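Local coordinates for B-agarase (PDB 4BQ2), which hydrolyses agarose as a family 50 exo-beta-agarase, probably releasing short sugar units from the chain ends, at residues A[269-274]-A[643-648]; A[527-532]-A[547-552]; A[683-688]-A[739-744]. All blocks are in the same frame, centred on the assembly; numbering follows the deposited sequence.

Contact 1 (A[269-274]-A[643-648])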
loop_
_atom_site.group_PDB
_atom_site.type_symbol
_atom_site.label_atom_id
_atom_site.label_comp_id
_atom_site.label_asym_id
_atom_site.label_seq_id
_atom_site.Cartn_x
_atom_site.Cartn_y
_atom_site.Cartn_z
ATOM N N GLY A 269 -6.676 30.852 -3.098
ATOM C CA GLY A 269 -6.844 29.923 -4.196
ATOM C C GLY A 269 -6.280 28.527 -3.951
ATOM O O GLY A 269 -6.370 27.673 -4.834
ATOM N N LYS A 270 -5.716 28.293 -2.765
ATOM C CA LYS A 270 -5.171 26.966 -2.415
ATOM C C LYS A 270 -5.763 26.450 -1.118
ATOM O O LYS A 270 -5.723 27.134 -0.081
ATOM C CB LYS A 270 -3.662 27.047 -2.246
ATOM C CG LYS A 270 -2.948 27.497 -3.506
ATOM C CD LYS A 270 -1.461 27.577 -3.298
ATOM C CE LYS A 270 -0.777 28.031 -4.581
ATOM N NZ LYS A 270 0.677 28.191 -4.313
ATOM N N TRP A 271 -6.273 25.227 -1.157
ATOM C CA TRP A 271 -6.795 24.625 0.046
ATOM C C TRP A 271 -5.705 24.375 1.074
ATOM O O TRP A 271 -4.619 23.898 0.730
ATOM C CB TRP A 271 -7.487 23.308 -0.284
ATOM C CG TRP A 271 -8.898 23.515 -0.771
ATOM C CD1 TRP A 271 -9.363 23.382 -2.058
ATOM C CD2 TRP A 271 -10.021 23.894 0.028
ATOM N NE1 TRP A 271 -10.718 23.659 -2.100
ATOM C CE2 TRP A 271 -11.142 23.975 -0.832
ATOM C CE3 TRP A 271 -10.188 24.175 1.406
ATOM C CZ2 TRP A 271 -12.426 24.286 -0.364
ATOM C CZ3 TRP A 271 -11.452 24.520 1.859
ATOM C CH2 TRP A 271 -12.564 24.555 0.982
ATOM N N MET A 272 -6.023 24.710 2.328
ATOM C CA MET A 272 -5.120 24.550 3.453
ATOM C C MET A 272 -5.861 24.036 4.674
ATOM O O MET A 272 -7.103 24.094 4.771
ATOM C CB MET A 272 -4.432 25.894 3.808
ATOM C CG MET A 272 -3.412 26.391 2.774
ATOM S SD MET A 272 -2.006 25.273 2.604
ATOM C CE MET A 272 -0.915 25.829 3.911
ATOM N N LEU A 273 -5.088 23.515 5.612
ATOM C CA LEU A 273 -5.601 23.392 6.967
ATOM C C LEU A 273 -5.313 24.681 7.709
ATOM O O LEU A 273 -4.462 25.474 7.297
ATOM C CB LEU A 273 -5.025 22.164 7.684
ATOM C CG LEU A 273 -5.502 20.791 7.102
ATOM C CD1 LEU A 273 -4.510 19.647 7.355
ATOM C CD2 LEU A 273 -6.878 20.406 7.606
ATOM N N VAL A 274 -5.991 24.871 8.835
ATOM C CA VAL A 274 -5.678 25.981 9.722
ATOM C C VAL A 274 -5.593 25.356 11.101
ATOM O O VAL A 274 -6.478 24.593 11.486
ATOM C CB VAL A 274 -6.803 27.039 9.684
ATOM C CG1 VAL A 274 -6.603 28.110 10.753
ATOM C CG2 VAL A 274 -6.909 27.651 8.299
ATOM N N GLU A 643 -13.523 20.107 -10.061
ATOM C CA GLU A 643 -14.977 20.165 -9.996
ATOM C C GLU A 643 -15.494 19.908 -8.572
ATOM O O GLU A 643 -16.507 20.493 -8.171
ATOM C CB GLU A 643 -15.632 19.185 -10.988
ATOM C CG GLU A 643 -17.168 19.209 -10.960
ATOM C CD GLU A 643 -17.789 17.809 -10.888
ATOM O OE1 GLU A 643 -17.637 17.100 -9.839
ATOM O OE2 GLU A 643 -18.441 17.401 -11.892
ATOM N N LEU A 644 -14.823 19.041 -7.806
ATOM C CA LEU A 644 -15.251 18.790 -6.429
ATOM C C LEU A 644 -14.947 19.988 -5.552
ATOM O O LEU A 644 -15.731 20.314 -4.675
ATOM C CB LEU A 644 -14.511 17.574 -5.842
ATOM C CG LEU A 644 -14.693 16.240 -6.531
ATOM C CD1 LEU A 644 -13.815 15.196 -5.853
ATOM C CD2 LEU A 644 -16.149 15.831 -6.444
ATOM N N ASP A 645 -13.804 20.628 -5.800
ATOM C CA ASP A 645 -13.327 21.758 -5.003
ATOM C C ASP A 645 -13.324 21.400 -3.507
ATOM O O ASP A 645 -13.813 22.188 -2.689
ATOM C CB ASP A 645 -14.193 23.014 -5.238
ATOM C CG ASP A 645 -13.507 24.296 -4.761
ATOM O OD1 ASP A 645 -12.257 24.286 -4.588
ATOM O OD2 ASP A 645 -14.227 25.315 -4.558
ATOM N N LYS A 646 -12.767 20.231 -3.158
ATOM C CA LYS A 646 -12.673 19.807 -1.754
ATOM C C LYS A 646 -11.221 19.731 -1.345
ATOM O O LYS A 646 -10.379 19.216 -2.102
ATOM C CB LYS A 646 -13.266 18.391 -1.483
ATOM C CG LYS A 646 -14.768 18.225 -1.553
ATOM C CD LYS A 646 -15.531 18.850 -0.371
ATOM C CE LYS A 646 -15.295 18.112 0.949
ATOM N NZ LYS A 646 -16.244 18.587 1.995
ATOM N N PRO A 647 -10.935 20.146 -0.115
ATOM C CA PRO A 647 -9.614 19.896 0.421
ATOM C C PRO A 647 -9.417 18.381 0.478
ATOM O O PRO A 647 -10.370 17.621 0.728
ATOM C CB PRO A 647 -9.668 20.516 1.811
ATOM C CG PRO A 647 -11.125 20.545 2.167
ATOM C CD PRO A 647 -11.835 20.778 0.871
ATOM N N SER A 648 -8.186 17.958 0.218
ATOM C CA SER A 648 -7.902 16.536 0.000
ATOM C C SER A 648 -6.625 16.169 0.754
ATOM O O SER A 648 -5.828 17.022 1.101
ATOM C CB SER A 648 -7.739 16.279 -1.504
ATOM O OG SER A 648 -8.933 16.679 -2.209
#
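Trp-271 lays its indole against Pro-647 and presents its ring nitrogen to Asp-645, so one side chain is held both over a face and at an edge. Pro-647 CD stands above the six-membered ring, 3.5 Å from its centroid and almost on the normal, a textbook CH-pi contact. Pro-647 CB adds to the packing at Trp-271 CE3, 3.7 Å away. The indole reaches this place with CG anti to its own carbonyl carbon (chi1 -82°). At the rim, Trp-271 NE1 donates to Asp-645 OD1 over 3.0 Å, with 159° at the hydrogen. The oxygen lies close to the indole plane but is itself approached from above the carboxylate, the two flat groups being turned 62° apart. Asp-645 has just left helix 641-644 with positive phi, and the turn leads through Lys-646 into Pro-647 and strand 648-652. The other carboxylate oxygen, Asp-645 OD2, forms a salt bridge with Lys-266 of the preceding strand, which pairs with strand 270-274 as a beta hairpin. Val-694 of strand 693-699 touches both the indole and the proline. The carboxylate is thus shared between an aromatic N-H and an ammonium group, an arrangement consistent with a charged aspartate, while the electron-rich indole face meets the slightly positive hydrogens of a carbon next to the proline nitrogen.

Contact 2 (A[527-532]-A[547-552])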
loop_
_atom_site.group_PDB
_atom_site.type_symbol
_atom_site.label_atom_id
_atom_site.label_comp_id
_atom_site.label_asym_id
_atom_site.label_seq_id
_atom_site.Cartn_x
_atom_site.Cartn_y
_atom_site.Cartn_z
ATOM N N LEU A 527 -35.339 2.257 -4.916
ATOM C CA LEU A 527 -34.904 3.261 -5.864
ATOM C C LEU A 527 -35.330 2.923 -7.276
ATOM O O LEU A 527 -35.686 3.813 -8.037
ATOM C CB LEU A 527 -33.385 3.451 -5.812
ATOM C CG LEU A 527 -32.853 4.157 -4.551
ATOM C CD1 LEU A 527 -31.349 3.936 -4.457
ATOM C CD2 LEU A 527 -33.192 5.650 -4.527
ATOM N N LEU A 528 -35.250 1.648 -7.633
ATOM C CA LEU A 528 -35.604 1.214 -8.998
ATOM C C LEU A 528 -37.122 1.206 -9.205
ATOM O O LEU A 528 -37.614 1.508 -10.308
ATOM C CB LEU A 528 -35.020 -0.160 -9.302
ATOM C CG LEU A 528 -33.502 -0.235 -9.496
ATOM C CD1 LEU A 528 -33.097 -1.678 -9.308
ATOM C CD2 LEU A 528 -33.091 0.256 -10.876
ATOM N N LYS A 529 -37.858 0.876 -8.146
ATOM C CA LYS A 529 -39.312 1.056 -8.184
ATOM C C LYS A 529 -39.726 2.504 -8.382
ATOM O O LYS A 529 -40.655 2.773 -9.144
ATOM C CB LYS A 529 -39.988 0.449 -6.965
ATOM C CG LYS A 529 -40.065 -1.068 -7.073
ATOM C CD LYS A 529 -40.338 -1.687 -5.730
ATOM C CE LYS A 529 -40.108 -3.182 -5.808
ATOM N NZ LYS A 529 -40.346 -3.814 -4.487
ATOM N N ALA A 530 -39.041 3.430 -7.708
ATOM C CA ALA A 530 -39.372 4.832 -7.861
ATOM C C ALA A 530 -38.996 5.302 -9.267
ATOM O O ALA A 530 -39.709 6.118 -9.836
ATOM C CB ALA A 530 -38.705 5.697 -6.795
ATOM N N LYS A 531 -37.910 4.765 -9.831
ATOM C CA LYS A 531 -37.443 5.193 -11.157
ATOM C C LYS A 531 -38.398 4.711 -12.263
ATOM O O LYS A 531 -38.835 5.508 -13.081
ATOM C CB LYS A 531 -36.008 4.697 -11.426
ATOM C CG LYS A 531 -35.475 5.012 -12.814
ATOM C CD LYS A 531 -33.965 4.870 -12.918
ATOM C CE LYS A 531 -33.483 5.137 -14.343
ATOM N NZ LYS A 531 -32.033 4.835 -14.573
ATOM N N TYR A 532 -38.718 3.420 -12.257
ATOM C CA TYR A 532 -39.374 2.734 -13.396
ATOM C C TYR A 532 -40.877 2.577 -13.217
ATOM O O TYR A 532 -41.603 2.451 -14.202
ATOM C CB TYR A 532 -38.762 1.348 -13.633
ATOM C CG TYR A 532 -37.394 1.407 -14.269
ATOM C CD1 TYR A 532 -37.239 1.782 -15.611
ATOM C CD2 TYR A 532 -36.250 1.109 -13.527
ATOM C CE1 TYR A 532 -35.982 1.872 -16.198
ATOM C CE2 TYR A 532 -34.991 1.184 -14.099
ATOM C CZ TYR A 532 -34.862 1.558 -15.439
ATOM O OH TYR A 532 -33.623 1.642 -15.998
ATOM N N SER A 547 -41.705 -11.436 -14.364
ATOM C CA SER A 547 -43.163 -11.499 -14.337
ATOM C C SER A 547 -43.718 -10.467 -13.345
ATOM O O SER A 547 -44.909 -10.091 -13.426
ATOM C CB SER A 547 -43.602 -12.901 -13.956
ATOM O OG SER A 547 -43.155 -13.176 -12.646
ATOM N N SER A 548 -42.856 -10.000 -12.425
ATOM C CA SER A 548 -43.292 -9.069 -11.358
ATOM C C SER A 548 -42.142 -8.408 -10.601
ATOM O O SER A 548 -40.979 -8.841 -10.691
ATOM C CB SER A 548 -44.206 -9.791 -10.339
ATOM O OG SER A 548 -43.494 -10.727 -9.548
ATOM N N TRP A 549 -42.478 -7.358 -9.852
ATOM C CA TRP A 549 -41.574 -6.834 -8.813
ATOM C C TRP A 549 -41.201 -7.892 -7.783
ATOM O O TRP A 549 -40.103 -7.861 -7.235
ATOM C CB TRP A 549 -42.170 -5.621 -8.107
ATOM C CG TRP A 549 -42.064 -4.407 -8.930
ATOM C CD1 TRP A 549 -43.089 -3.693 -9.448
ATOM C CD2 TRP A 549 -40.859 -3.761 -9.358
ATOM N NE1 TRP A 549 -42.613 -2.636 -10.182
ATOM C CE2 TRP A 549 -41.243 -2.648 -10.143
ATOM C CE3 TRP A 549 -39.493 -4.020 -9.170
ATOM C CZ2 TRP A 549 -40.310 -1.778 -10.728
ATOM C CZ3 TRP A 549 -38.569 -3.150 -9.739
ATOM C CH2 TRP A 549 -38.987 -2.045 -10.527
ATOM N N ALA A 550 -42.122 -8.822 -7.519
ATOM C CA ALA A 550 -41.865 -9.896 -6.576
ATOM C C ALA A 550 -40.811 -10.874 -7.103
ATOM O O ALA A 550 -39.943 -11.321 -6.337
ATOM C CB ALA A 550 -43.154 -10.607 -6.202
ATOM N N GLU A 551 -40.856 -11.183 -8.403
ATOM C CA GLU A 551 -39.782 -11.977 -9.024
ATOM C C GLU A 551 -38.466 -11.190 -9.073
ATOM O O GLU A 551 -37.380 -11.734 -8.850
ATOM C CB GLU A 551 -40.153 -12.453 -10.434
ATOM C CG GLU A 551 -39.190 -13.510 -10.973
ATOM C CD GLU A 551 -39.638 -14.155 -12.293
ATOM O OE1 GLU A 551 -40.329 -13.505 -13.117
ATOM O OE2 GLU A 551 -39.284 -15.332 -12.499
ATOM N N PHE A 552 -38.561 -9.902 -9.388
ATOM C CA PHE A 552 -37.383 -9.048 -9.359
ATOM C C PHE A 552 -36.718 -9.127 -7.970
ATOM O O PHE A 552 -35.481 -9.241 -7.860
ATOM C CB PHE A 552 -37.762 -7.602 -9.663
ATOM C CG PHE A 552 -36.633 -6.647 -9.449
ATOM C CD1 PHE A 552 -35.679 -6.460 -10.439
ATOM C CD2 PHE A 552 -36.491 -5.988 -8.234
ATOM C CE1 PHE A 552 -34.621 -5.592 -10.243
ATOM C CE2 PHE A 552 -35.425 -5.120 -8.025
ATOM C CZ PHE A 552 -34.496 -4.920 -9.036
#
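The packing of Lys-529 and Leu-528 against Trp-549 and Phe-552 is a helix-to-helix contact near the periphery of the protein, its centre about 41 Å from the centre of the chain, where the end of helix 519-532 meets the short helix 549-552. It is a good example of a lysine serving as a hydrocarbon first and a charge second. Lys-529 CG sits over the middle of the Trp-549 six-membered ring, 3.4 Å from the centroid and 3° off the normal, a CH-pi contact. Because the chain stays extended beyond CG, it runs back across the indole in the opposite sense to the tryptophan side chain, and CE comes within 3.5 Å of Trp-549 CE3. The ammonium group then passes on to a salt bridge with Asp-553. Trp-549 NE1 donates to the carbonyl of Lys-533.

Both helices belong to a helical excursion between strand 483-488 and helix 565-593, set off from the (beta/alpha)8 barrel expected of this glycoside hydrolase clan. On its inner side Leu-528 CD1 meets Phe-552 CZ at 3.5 Å, the side chains crossing at about a right angle. Phe-552 has CG anti to its backbone N (chi1 171°), which sets the ring at the edge of the indole, with Phe-552 CD2 in the indole plane and Trp-549 CZ3 over the margin of the phenyl face; Arg-521 adds a cation-pi contact. Ser-548 N-caps the short helix, its OG accepting from Glu-551 N at 2.9 Å, while Glu-551 OE1 takes the N-H of Ser-547 at 2.8 Å and also the Ser-547 hydroxyl.

Contact 3 (A[683-688]-A[739-744])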
loop_
_atom_site.group_PDB
_atom_site.type_symbol
_atom_site.label_atom_id
_atom_site.label_comp_id
_atom_site.label_asym_id
_atom_site.label_seq_id
_atom_site.Cartn_x
_atom_site.Cartn_y
_atom_site.Cartn_z
ATOM N N TYR A 683 7.685 13.456 -5.499
ATOM C CA TYR A 683 6.330 13.206 -5.098
ATOM C C TYR A 683 5.750 14.370 -4.293
ATOM O O TYR A 683 4.656 14.859 -4.593
ATOM C CB TYR A 683 6.224 11.922 -4.255
ATOM C CG TYR A 683 4.808 11.464 -4.040
ATOM C CD1 TYR A 683 3.975 12.066 -3.054
ATOM C CD2 TYR A 683 4.288 10.419 -4.783
ATOM C CE1 TYR A 683 2.655 11.634 -2.868
ATOM C CE2 TYR A 683 2.999 9.980 -4.582
ATOM C CZ TYR A 683 2.174 10.608 -3.630
ATOM O OH TYR A 683 0.874 10.146 -3.418
ATOM N N MET A 684 6.438 14.756 -3.219
ATOM C CA MET A 684 5.962 15.864 -2.391
ATOM C C MET A 684 5.831 17.198 -3.146
ATOM O O MET A 684 4.902 17.975 -2.872
ATOM C CB MET A 684 6.837 16.018 -1.148
ATOM C CG MET A 684 6.612 14.914 -0.106
ATOM S SD MET A 684 4.904 14.678 0.442
ATOM C CE MET A 684 4.576 16.287 1.181
ATOM N N GLN A 685 6.724 17.465 -4.100
ATOM C CA GLN A 685 6.580 18.667 -4.944
ATOM C C GLN A 685 5.261 18.649 -5.665
ATOM O O GLN A 685 4.603 19.690 -5.806
ATOM C CB GLN A 685 7.700 18.823 -5.994
ATOM C CG GLN A 685 7.729 20.216 -6.663
ATOM C CD GLN A 685 7.980 21.319 -5.646
ATOM O OE1 GLN A 685 8.855 21.188 -4.808
ATOM N NE2 GLN A 685 7.177 22.367 -5.668
ATOM N N SER A 686 4.888 17.467 -6.154
ATOM C CA SER A 686 3.636 17.278 -6.858
ATOM C C SER A 686 2.423 17.574 -5.945
ATOM O O SER A 686 1.411 18.169 -6.386
ATOM C CB SER A 686 3.578 15.825 -7.370
ATOM O OG SER A 686 2.549 15.668 -8.303
ATOM N N VAL A 687 2.493 17.112 -4.695
ATOM C CA VAL A 687 1.439 17.425 -3.727
ATOM C C VAL A 687 1.384 18.921 -3.428
ATOM O O VAL A 687 0.302 19.532 -3.447
ATOM C CB VAL A 687 1.590 16.622 -2.420
ATOM C CG1 VAL A 687 0.401 16.893 -1.504
ATOM C CG2 VAL A 687 1.677 15.122 -2.741
ATOM N N ILE A 688 2.545 19.486 -3.109
ATOM C CA ILE A 688 2.675 20.898 -2.801
ATOM C C ILE A 688 2.091 21.758 -3.939
ATOM O O ILE A 688 1.340 22.704 -3.678
ATOM C CB ILE A 688 4.143 21.242 -2.504
ATOM C CG1 ILE A 688 4.561 20.627 -1.160
ATOM C CG2 ILE A 688 4.371 22.738 -2.459
ATOM C CD1 ILE A 688 6.059 20.584 -0.962
ATOM N N ASN A 739 10.032 19.676 4.032
ATOM C CA ASN A 739 9.370 20.286 5.177
ATOM C C ASN A 739 9.823 21.730 5.440
ATOM O O ASN A 739 9.062 22.544 5.982
ATOM C CB ASN A 739 9.575 19.425 6.429
ATOM C CG ASN A 739 8.732 18.156 6.414
ATOM O OD1 ASN A 739 7.711 18.085 5.720
ATOM N ND2 ASN A 739 9.170 17.138 7.174
ATOM N N ALA A 740 11.054 22.056 5.063
ATOM C CA ALA A 740 11.532 23.430 5.251
ATOM C C ALA A 740 10.858 24.409 4.281
ATOM O O ALA A 740 10.909 25.623 4.502
ATOM C CB ALA A 740 13.063 23.517 5.198
ATOM N N LYS A 741 10.184 23.887 3.250
ATOM C CA LYS A 741 9.585 24.727 2.226
ATOM C C LYS A 741 8.078 24.547 1.976
ATOM O O LYS A 741 7.516 25.248 1.130
ATOM C CB LYS A 741 10.364 24.556 0.914
ATOM C CG LYS A 741 9.980 23.331 0.096
ATOM C CD LYS A 741 11.045 23.133 -0.981
ATOM C CE LYS A 741 10.459 22.483 -2.212
ATOM N NZ LYS A 741 11.526 22.130 -3.192
ATOM N N ILE A 742 7.413 23.627 2.688
ATOM C CA ILE A 742 5.994 23.415 2.467
ATOM C C ILE A 742 5.195 24.740 2.568
ATOM O O ILE A 742 4.279 24.958 1.796
ATOM C CB ILE A 742 5.345 22.338 3.408
ATOM C CG1 ILE A 742 5.658 22.597 4.890
ATOM C CG2 ILE A 742 5.718 20.916 2.971
ATOM C CD1 ILE A 742 5.041 21.585 5.858
ATOM N N TYR A 743 5.556 25.620 3.491
ATOM C CA TYR A 743 4.703 26.810 3.711
ATOM C C TYR A 743 5.020 27.968 2.758
ATOM O O TYR A 743 4.089 28.599 2.209
ATOM C CB TYR A 743 4.783 27.270 5.167
ATOM C CG TYR A 743 4.074 26.328 6.141
ATOM C CD1 TYR A 743 2.694 26.135 6.067
ATOM C CD2 TYR A 743 4.788 25.658 7.143
ATOM C CE1 TYR A 743 2.027 25.290 6.962
ATOM C CE2 TYR A 743 4.138 24.817 8.036
ATOM C CZ TYR A 743 2.761 24.627 7.932
ATOM O OH TYR A 743 2.148 23.810 8.820
ATOM N N THR A 744 6.310 28.248 2.584
ATOM C CA THR A 744 6.763 29.245 1.608
ATOM C C THR A 744 6.270 28.907 0.205
ATOM O O THR A 744 5.758 29.785 -0.491
ATOM C CB THR A 744 8.285 29.433 1.633
ATOM O OG1 THR A 744 8.909 28.155 1.505
ATOM C CG2 THR A 744 8.710 30.027 2.948
#
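The CD1 end of Ile-688 meets the CG2 branch of Ile-742, and beside them Lys-741 reaches across to Gln-685. The contact joins helix 673-688, the helical part of a right-handed beta-alpha-beta crossover from strand 648-652 to its parallel neighbour 693-699 in the probable (beta/alpha)8 barrel, to the C-terminal helix 742-746. Ile-688 CD1 stands 4.0 Å from Ile-742 CG2, with the two side chains roughly perpendicular, an easy van der Waals fit. The polar half is looser: Lys-741 NZ donates to Gln-685 OE1 in a weak hydrogen bond of 3.3 Å, and Lys-741 CE is as near to the same oxygen. Gln-685 gets there by a bend at chi2 (61°) after leaving with CG anti to its backbone N. Lys-741 starts with CG between backbone N and carbonyl carbon, the crowded position (chi1 82°), then runs extended to the glutamine.

A second shell positions the glutamine and packs round the isoleucines. The amide nitrogen of Gln-685 donates to Asp-689 and to Glu-745, and these two bonds settle which end of the amide faces the lysine. Val-738 of helix 729-739 touches both Met-684 and Ile-688, while Phe-282 of strand 280-287 lies against Ile-742 and Val-687, so the isoleucine pair is continuous with the packing between barrel strand and barrel helix. Lys-741 occupies the N-cap position of the terminal helix, and its carbonyl receives a weak hydrogen bond of 3.2 Å from Thr-744 OG1. One residue earlier in that helix, the Tyr-743 hydroxyl bonds both Phe-282 N and Gly-248 O.

From the N terminus the chain passes the CBM-like strands before the hairpin strand of contact 1, then travels through 368 residues before 643-648 returns to it. Contact 2 is nested within that long loop and closes a short one of its own, with 14 residues between 527-532 and 547-552. Contact 3 comes in series, opening at 683-688 after contact 1 has closed and ending near the C terminus; none of the three cross. Contacts 1 and 3 are neighbours, centres about 15 Å apart, and touch where Met-272 CE meets Tyr-743 CD1 at 4.2 Å. Arg-746 bonds carbonyls of Trp-271 and Ile-688, joining hairpin, terminal helix and barrel helix. Contact 2 stands apart, within the peripheral helical excursion.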